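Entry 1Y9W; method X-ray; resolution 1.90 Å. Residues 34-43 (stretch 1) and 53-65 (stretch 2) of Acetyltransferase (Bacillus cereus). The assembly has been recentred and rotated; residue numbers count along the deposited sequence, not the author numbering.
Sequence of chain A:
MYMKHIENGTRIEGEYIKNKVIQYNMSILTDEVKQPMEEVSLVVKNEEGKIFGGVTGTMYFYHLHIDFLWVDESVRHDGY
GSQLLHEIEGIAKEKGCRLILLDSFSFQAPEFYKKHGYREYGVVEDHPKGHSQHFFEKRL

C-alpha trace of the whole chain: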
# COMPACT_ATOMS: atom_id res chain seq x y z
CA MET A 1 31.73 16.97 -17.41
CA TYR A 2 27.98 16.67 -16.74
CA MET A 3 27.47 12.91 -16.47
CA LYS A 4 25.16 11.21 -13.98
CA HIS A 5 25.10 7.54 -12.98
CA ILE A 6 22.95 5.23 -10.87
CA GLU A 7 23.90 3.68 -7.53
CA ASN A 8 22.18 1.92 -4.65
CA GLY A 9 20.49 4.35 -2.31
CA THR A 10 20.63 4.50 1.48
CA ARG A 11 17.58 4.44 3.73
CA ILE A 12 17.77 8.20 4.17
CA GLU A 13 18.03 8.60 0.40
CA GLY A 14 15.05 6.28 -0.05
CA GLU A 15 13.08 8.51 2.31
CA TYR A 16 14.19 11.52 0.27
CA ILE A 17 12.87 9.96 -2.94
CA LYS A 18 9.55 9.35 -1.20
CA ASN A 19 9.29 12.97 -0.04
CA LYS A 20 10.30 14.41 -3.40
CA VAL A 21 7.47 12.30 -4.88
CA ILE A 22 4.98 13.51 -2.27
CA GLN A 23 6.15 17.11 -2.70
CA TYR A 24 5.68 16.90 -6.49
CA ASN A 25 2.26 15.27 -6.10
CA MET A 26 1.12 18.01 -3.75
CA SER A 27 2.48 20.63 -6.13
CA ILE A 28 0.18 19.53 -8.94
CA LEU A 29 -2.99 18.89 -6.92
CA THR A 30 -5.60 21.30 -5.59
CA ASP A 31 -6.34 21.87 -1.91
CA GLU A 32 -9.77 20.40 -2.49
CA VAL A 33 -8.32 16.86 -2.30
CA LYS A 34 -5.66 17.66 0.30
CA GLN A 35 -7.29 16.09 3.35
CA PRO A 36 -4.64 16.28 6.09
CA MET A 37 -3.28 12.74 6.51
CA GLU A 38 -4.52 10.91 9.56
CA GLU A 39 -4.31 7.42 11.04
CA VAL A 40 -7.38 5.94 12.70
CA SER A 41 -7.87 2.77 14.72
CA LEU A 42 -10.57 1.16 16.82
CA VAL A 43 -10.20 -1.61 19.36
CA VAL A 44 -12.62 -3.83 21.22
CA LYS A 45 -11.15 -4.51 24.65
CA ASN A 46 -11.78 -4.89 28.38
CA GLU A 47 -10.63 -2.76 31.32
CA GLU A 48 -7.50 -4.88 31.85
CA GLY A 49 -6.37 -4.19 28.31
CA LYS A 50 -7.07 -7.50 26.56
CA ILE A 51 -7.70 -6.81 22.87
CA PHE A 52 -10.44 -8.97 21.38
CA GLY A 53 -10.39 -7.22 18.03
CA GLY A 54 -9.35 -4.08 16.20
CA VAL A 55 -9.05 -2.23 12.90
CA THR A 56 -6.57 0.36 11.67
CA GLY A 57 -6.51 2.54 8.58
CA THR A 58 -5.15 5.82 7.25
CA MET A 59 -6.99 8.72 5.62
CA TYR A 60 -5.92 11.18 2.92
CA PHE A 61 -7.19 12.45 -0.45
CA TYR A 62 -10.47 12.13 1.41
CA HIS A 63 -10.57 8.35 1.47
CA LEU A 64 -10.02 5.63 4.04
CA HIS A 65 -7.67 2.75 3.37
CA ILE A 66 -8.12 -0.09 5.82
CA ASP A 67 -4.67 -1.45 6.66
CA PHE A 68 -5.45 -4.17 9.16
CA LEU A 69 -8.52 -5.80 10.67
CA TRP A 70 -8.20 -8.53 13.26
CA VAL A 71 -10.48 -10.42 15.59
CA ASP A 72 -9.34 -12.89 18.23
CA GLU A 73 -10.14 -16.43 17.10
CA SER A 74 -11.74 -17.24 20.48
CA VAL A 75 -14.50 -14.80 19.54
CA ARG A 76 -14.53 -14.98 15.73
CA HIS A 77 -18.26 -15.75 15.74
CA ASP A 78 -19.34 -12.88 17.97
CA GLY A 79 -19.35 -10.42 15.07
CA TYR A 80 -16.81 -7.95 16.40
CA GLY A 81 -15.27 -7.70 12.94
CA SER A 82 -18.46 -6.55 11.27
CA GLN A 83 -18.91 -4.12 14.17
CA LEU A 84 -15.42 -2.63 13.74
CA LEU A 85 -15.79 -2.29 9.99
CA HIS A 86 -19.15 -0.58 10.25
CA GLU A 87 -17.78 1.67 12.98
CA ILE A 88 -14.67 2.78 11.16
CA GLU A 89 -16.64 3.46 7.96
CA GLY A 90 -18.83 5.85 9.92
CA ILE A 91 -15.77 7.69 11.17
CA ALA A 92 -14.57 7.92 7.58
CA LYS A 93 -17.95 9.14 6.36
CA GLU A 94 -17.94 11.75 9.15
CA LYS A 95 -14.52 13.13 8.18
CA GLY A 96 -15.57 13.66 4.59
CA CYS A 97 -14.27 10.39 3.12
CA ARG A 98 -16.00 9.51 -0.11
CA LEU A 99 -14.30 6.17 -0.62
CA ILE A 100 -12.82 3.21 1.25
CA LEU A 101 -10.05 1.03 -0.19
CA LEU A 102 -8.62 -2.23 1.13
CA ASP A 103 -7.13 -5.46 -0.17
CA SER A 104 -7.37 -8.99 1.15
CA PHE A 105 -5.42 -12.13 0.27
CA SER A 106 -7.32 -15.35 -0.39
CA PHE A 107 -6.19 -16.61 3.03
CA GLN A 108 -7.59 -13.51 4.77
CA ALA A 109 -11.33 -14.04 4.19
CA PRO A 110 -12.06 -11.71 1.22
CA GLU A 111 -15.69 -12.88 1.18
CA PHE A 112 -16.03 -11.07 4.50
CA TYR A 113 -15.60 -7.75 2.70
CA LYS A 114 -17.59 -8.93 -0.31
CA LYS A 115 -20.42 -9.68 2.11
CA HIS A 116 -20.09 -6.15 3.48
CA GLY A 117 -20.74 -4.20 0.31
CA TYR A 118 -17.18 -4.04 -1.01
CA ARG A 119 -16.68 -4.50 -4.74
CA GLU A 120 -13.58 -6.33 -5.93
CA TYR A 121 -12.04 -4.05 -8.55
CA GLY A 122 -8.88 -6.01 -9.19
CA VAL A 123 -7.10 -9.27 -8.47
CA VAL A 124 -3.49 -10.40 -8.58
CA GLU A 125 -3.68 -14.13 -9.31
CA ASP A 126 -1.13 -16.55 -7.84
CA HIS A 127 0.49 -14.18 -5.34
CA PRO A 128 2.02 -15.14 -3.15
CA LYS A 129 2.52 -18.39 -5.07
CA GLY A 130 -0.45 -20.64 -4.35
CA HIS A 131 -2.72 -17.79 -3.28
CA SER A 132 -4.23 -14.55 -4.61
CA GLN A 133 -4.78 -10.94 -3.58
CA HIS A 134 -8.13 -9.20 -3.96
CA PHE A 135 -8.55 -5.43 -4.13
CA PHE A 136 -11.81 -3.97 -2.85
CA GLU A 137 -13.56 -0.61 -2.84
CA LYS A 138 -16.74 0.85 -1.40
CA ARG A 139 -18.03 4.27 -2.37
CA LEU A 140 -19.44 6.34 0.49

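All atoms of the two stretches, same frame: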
# COMPACT_ATOMS: atom_id res chain seq x y z
N LYS A 34 -6.69 17.74 -0.73
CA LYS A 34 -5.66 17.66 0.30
C LYS A 34 -6.13 17.50 1.75
O LYS A 34 -5.87 18.35 2.61
CB LYS A 34 -4.70 18.85 0.17
CG LYS A 34 -3.95 18.85 -1.16
CD LYS A 34 -2.97 20.01 -1.29
CE LYS A 34 -2.37 20.05 -2.69
NZ LYS A 34 -1.41 21.15 -2.86
N GLN A 35 -6.84 16.40 2.01
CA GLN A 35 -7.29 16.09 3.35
C GLN A 35 -6.03 15.84 4.16
O GLN A 35 -5.18 15.05 3.74
CB GLN A 35 -8.15 14.83 3.35
CG GLN A 35 -8.42 14.26 4.74
CD GLN A 35 -9.10 12.89 4.71
OE1 GLN A 35 -8.78 12.05 3.88
NE2 GLN A 35 -10.04 12.67 5.62
N PRO A 36 -5.86 16.52 5.30
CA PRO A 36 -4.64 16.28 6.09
C PRO A 36 -4.56 14.80 6.49
O PRO A 36 -5.51 14.25 7.06
CB PRO A 36 -4.81 17.23 7.28
CG PRO A 36 -6.32 17.38 7.39
CD PRO A 36 -6.73 17.50 5.96
N MET A 37 -3.43 14.16 6.20
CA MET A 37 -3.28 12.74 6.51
C MET A 37 -3.55 12.43 7.97
O MET A 37 -3.20 13.21 8.86
CB MET A 37 -1.89 12.22 6.13
CG MET A 37 -1.80 10.70 6.21
SD MET A 37 -0.27 10.02 5.55
CE MET A 37 0.65 9.78 7.10
N GLU A 38 -4.18 11.29 8.21
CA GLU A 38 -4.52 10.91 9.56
C GLU A 38 -4.73 9.40 9.69
O GLU A 38 -5.37 8.77 8.85
CB GLU A 38 -5.79 11.64 9.99
CG GLU A 38 -6.28 11.26 11.36
CD GLU A 38 -7.58 11.92 11.73
OE1 GLU A 38 -8.14 11.59 12.80
OE2 GLU A 38 -8.06 12.78 10.96
N GLU A 39 -4.16 8.84 10.75
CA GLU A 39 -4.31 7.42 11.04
C GLU A 39 -5.49 7.27 11.98
O GLU A 39 -5.73 8.14 12.83
CB GLU A 39 -3.05 6.87 11.71
CG GLU A 39 -1.87 6.62 10.78
CD GLU A 39 -0.63 6.18 11.54
OE1 GLU A 39 -0.05 7.01 12.29
OE2 GLU A 39 -0.23 5.00 11.40
N VAL A 40 -6.23 6.18 11.84
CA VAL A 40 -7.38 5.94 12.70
C VAL A 40 -7.40 4.46 13.06
O VAL A 40 -7.04 3.61 12.24
CB VAL A 40 -8.69 6.30 11.98
CG1 VAL A 40 -8.79 5.54 10.69
CG2 VAL A 40 -9.88 5.98 12.88
N SER A 41 -7.80 4.16 14.29
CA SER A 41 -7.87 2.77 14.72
C SER A 41 -8.88 2.61 15.83
O SER A 41 -9.04 3.48 16.69
CB SER A 41 -6.51 2.26 15.18
OG SER A 41 -6.21 2.68 16.50
N LEU A 42 -9.57 1.48 15.81
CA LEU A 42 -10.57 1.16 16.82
C LEU A 42 -10.22 -0.19 17.41
O LEU A 42 -9.74 -1.08 16.71
CB LEU A 42 -11.96 1.09 16.19
CG LEU A 42 -12.54 2.40 15.66
CD1 LEU A 42 -13.96 2.16 15.18
CD2 LEU A 42 -12.54 3.46 16.75
N VAL A 43 -10.46 -0.34 18.71
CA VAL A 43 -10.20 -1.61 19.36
C VAL A 43 -11.35 -2.00 20.26
O VAL A 43 -12.03 -1.15 20.84
CB VAL A 43 -8.90 -1.57 20.24
CG1 VAL A 43 -7.68 -1.48 19.35
CG2 VAL A 43 -8.95 -0.41 21.22
N GLY A 53 -10.32 -7.51 19.44
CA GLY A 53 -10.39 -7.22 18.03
C GLY A 53 -10.01 -5.78 17.77
O GLY A 53 -9.98 -4.97 18.70
N GLY A 54 -9.71 -5.44 16.52
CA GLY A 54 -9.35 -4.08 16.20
C GLY A 54 -9.24 -3.86 14.71
O GLY A 54 -9.21 -4.82 13.92
N VAL A 55 -9.17 -2.59 14.31
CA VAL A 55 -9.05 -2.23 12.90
C VAL A 55 -8.26 -0.94 12.83
O VAL A 55 -8.43 -0.05 13.66
CB VAL A 55 -10.45 -2.04 12.25
CG1 VAL A 55 -11.20 -0.90 12.94
CG2 VAL A 55 -10.29 -1.77 10.75
N THR A 56 -7.37 -0.84 11.85
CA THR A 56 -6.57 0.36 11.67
C THR A 56 -6.59 0.75 10.21
O THR A 56 -6.67 -0.10 9.32
CB THR A 56 -5.09 0.15 12.11
OG1 THR A 56 -4.41 -0.64 11.13
CG2 THR A 56 -5.02 -0.56 13.46
N GLY A 57 -6.51 2.05 9.95
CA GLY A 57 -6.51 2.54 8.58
C GLY A 57 -5.90 3.93 8.56
O GLY A 57 -5.58 4.48 9.62
N THR A 58 -5.70 4.48 7.37
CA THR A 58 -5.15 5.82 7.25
C THR A 58 -5.99 6.58 6.24
O THR A 58 -6.45 5.99 5.24
CB THR A 58 -3.67 5.83 6.78
OG1 THR A 58 -3.63 5.73 5.36
CG2 THR A 58 -2.89 4.66 7.38
N MET A 59 -6.19 7.87 6.49
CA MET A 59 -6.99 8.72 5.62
C MET A 59 -6.16 9.80 4.93
O MET A 59 -5.19 10.32 5.50
CB MET A 59 -8.11 9.39 6.41
CG MET A 59 -9.15 8.45 7.00
SD MET A 59 -10.45 9.34 7.88
CE MET A 59 -9.62 9.56 9.43
N TYR A 60 -6.55 10.13 3.71
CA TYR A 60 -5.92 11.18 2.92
C TYR A 60 -6.61 11.21 1.56
O TYR A 60 -7.24 10.23 1.17
CB TYR A 60 -4.41 10.95 2.76
CG TYR A 60 -4.00 9.69 2.06
CD1 TYR A 60 -3.68 8.53 2.77
CD2 TYR A 60 -3.86 9.66 0.67
CE1 TYR A 60 -3.24 7.39 2.12
CE2 TYR A 60 -3.42 8.52 0.01
CZ TYR A 60 -3.10 7.40 0.74
OH TYR A 60 -2.64 6.29 0.08
N PHE A 61 -6.52 12.33 0.84
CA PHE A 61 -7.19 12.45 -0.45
C PHE A 61 -8.67 12.21 -0.25
O PHE A 61 -9.41 11.90 -1.19
CB PHE A 61 -6.65 11.41 -1.44
CG PHE A 61 -5.33 11.77 -2.03
CD1 PHE A 61 -4.77 13.02 -1.81
CD2 PHE A 61 -4.66 10.86 -2.85
CE1 PHE A 61 -3.56 13.37 -2.40
CE2 PHE A 61 -3.45 11.21 -3.44
CZ PHE A 61 -2.90 12.47 -3.22
N TYR A 62 -9.09 12.35 1.01
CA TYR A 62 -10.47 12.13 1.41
C TYR A 62 -10.98 10.72 1.14
O TYR A 62 -12.04 10.52 0.54
CB TYR A 62 -11.39 13.18 0.78
CG TYR A 62 -11.22 14.52 1.45
CD1 TYR A 62 -11.54 14.69 2.80
CD2 TYR A 62 -10.68 15.61 0.76
CE1 TYR A 62 -11.31 15.91 3.45
CE2 TYR A 62 -10.45 16.83 1.40
CZ TYR A 62 -10.77 16.97 2.74
OH TYR A 62 -10.55 18.18 3.37
N HIS A 63 -10.19 9.75 1.59
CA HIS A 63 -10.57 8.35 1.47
C HIS A 63 -9.94 7.61 2.63
O HIS A 63 -8.95 8.06 3.22
CB HIS A 63 -10.06 7.75 0.14
CG HIS A 63 -8.72 7.10 0.24
ND1 HIS A 63 -8.53 5.75 0.03
CD2 HIS A 63 -7.50 7.61 0.54
CE1 HIS A 63 -7.25 5.46 0.18
NE2 HIS A 63 -6.60 6.56 0.49
N LEU A 64 -10.53 6.47 2.97
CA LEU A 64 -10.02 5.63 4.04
C LEU A 64 -9.47 4.33 3.48
O LEU A 64 -10.14 3.63 2.72
CB LEU A 64 -11.13 5.29 5.04
CG LEU A 64 -10.75 4.16 6.01
CD1 LEU A 64 -9.61 4.62 6.90
CD2 LEU A 64 -11.95 3.75 6.84
N HIS A 65 -8.22 4.01 3.81
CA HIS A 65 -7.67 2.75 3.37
C HIS A 65 -7.54 1.92 4.62
O HIS A 65 -6.87 2.34 5.57
CB HIS A 65 -6.29 2.91 2.72
CG HIS A 65 -5.67 1.60 2.32
ND1 HIS A 65 -4.98 0.80 3.20
CD2 HIS A 65 -5.72 0.91 1.15
CE1 HIS A 65 -4.64 -0.32 2.60
NE2 HIS A 65 -5.07 -0.28 1.35
O HOH W 1 -4.10 14.30 1.43

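The apolar centre of this contact lies on the face of the sheet that carries Val 40, Leu 42, Val 55 and Met 59. Leu 42 and Val 55 sit directly across from each other, with Leu 42 CB 3.9 Å from Val 55 CG1; branched aliphatic side chains suit such a buried place because they fill space and leave no polar group unpaired. Next along the strand, Val 40 faces Gly 57, which has no side chain to offer. Val 40 instead reaches farther along the second stretch, its CG1 lying 4.0 Å from Leu 64 CD1 and its CB 4.2 Å from Met 59 CE. A CB on Gly 57 would clash with the carbonyl oxygen of His 65, so glycine suits this position. Met 59, unbranched and flexible, runs its long chain over this face, and its CE also comes within 3.9 Å of Glu 38 CD.

The backbone beneath these side chains is antiparallel, the strand axes lying at 153° to one another. Three pairs bond in both directions: Leu 42 N to Val 55 O and Val 55 N to Leu 42 O, both 2.9 Å; Val 40 N to Gly 57 O, 2.9 Å, and Gly 57 N to Val 40 O, 2.8 Å; Glu 38 N to Met 59 O, 3.1 Å, and Met 59 N to Glu 38 O, 2.7 Å. Alternating with them are the non-hydrogen-bonded pairs, where CA atoms approach more closely and CA-H...O contacts supplement the ladder, as between Ser 41 CA and Val 55 O at 3.1 Å.

The other face is more mixed, with Glu 39, Ser 41, Thr 56 and Thr 58 alongside Val 43. Ser 41 CB meets Thr 56 CG2 at 3.6 Å, and Glu 39 CG lies 4.1 Å from Thr 58 CG2: the methyl and methylene groups make the contact. Where Val 43 faces Gly 54, a CB on the glycine would be tight against Leu 42 O and Val 43 CG1.

Beyond the ladder, Met 37 CG packs 4.3 Å from Tyr 60 CB, while its sulfur lies obliquely to the tyrosine ring. Gln 35 then closes the polar edge. Its CB lies over a face of the Tyr 62 ring, 3.2 Å from the centroid, a CH-pi contact that uses the apolar part of the side chain. Its extended chain carries OE1 to the turn, 2.9 Å from Tyr 62 N. A water completes the edge, donating to Gln 35 O at 2.7 Å and accepting from Phe 61 N at 3.2 Å, thereby linking the two backbones.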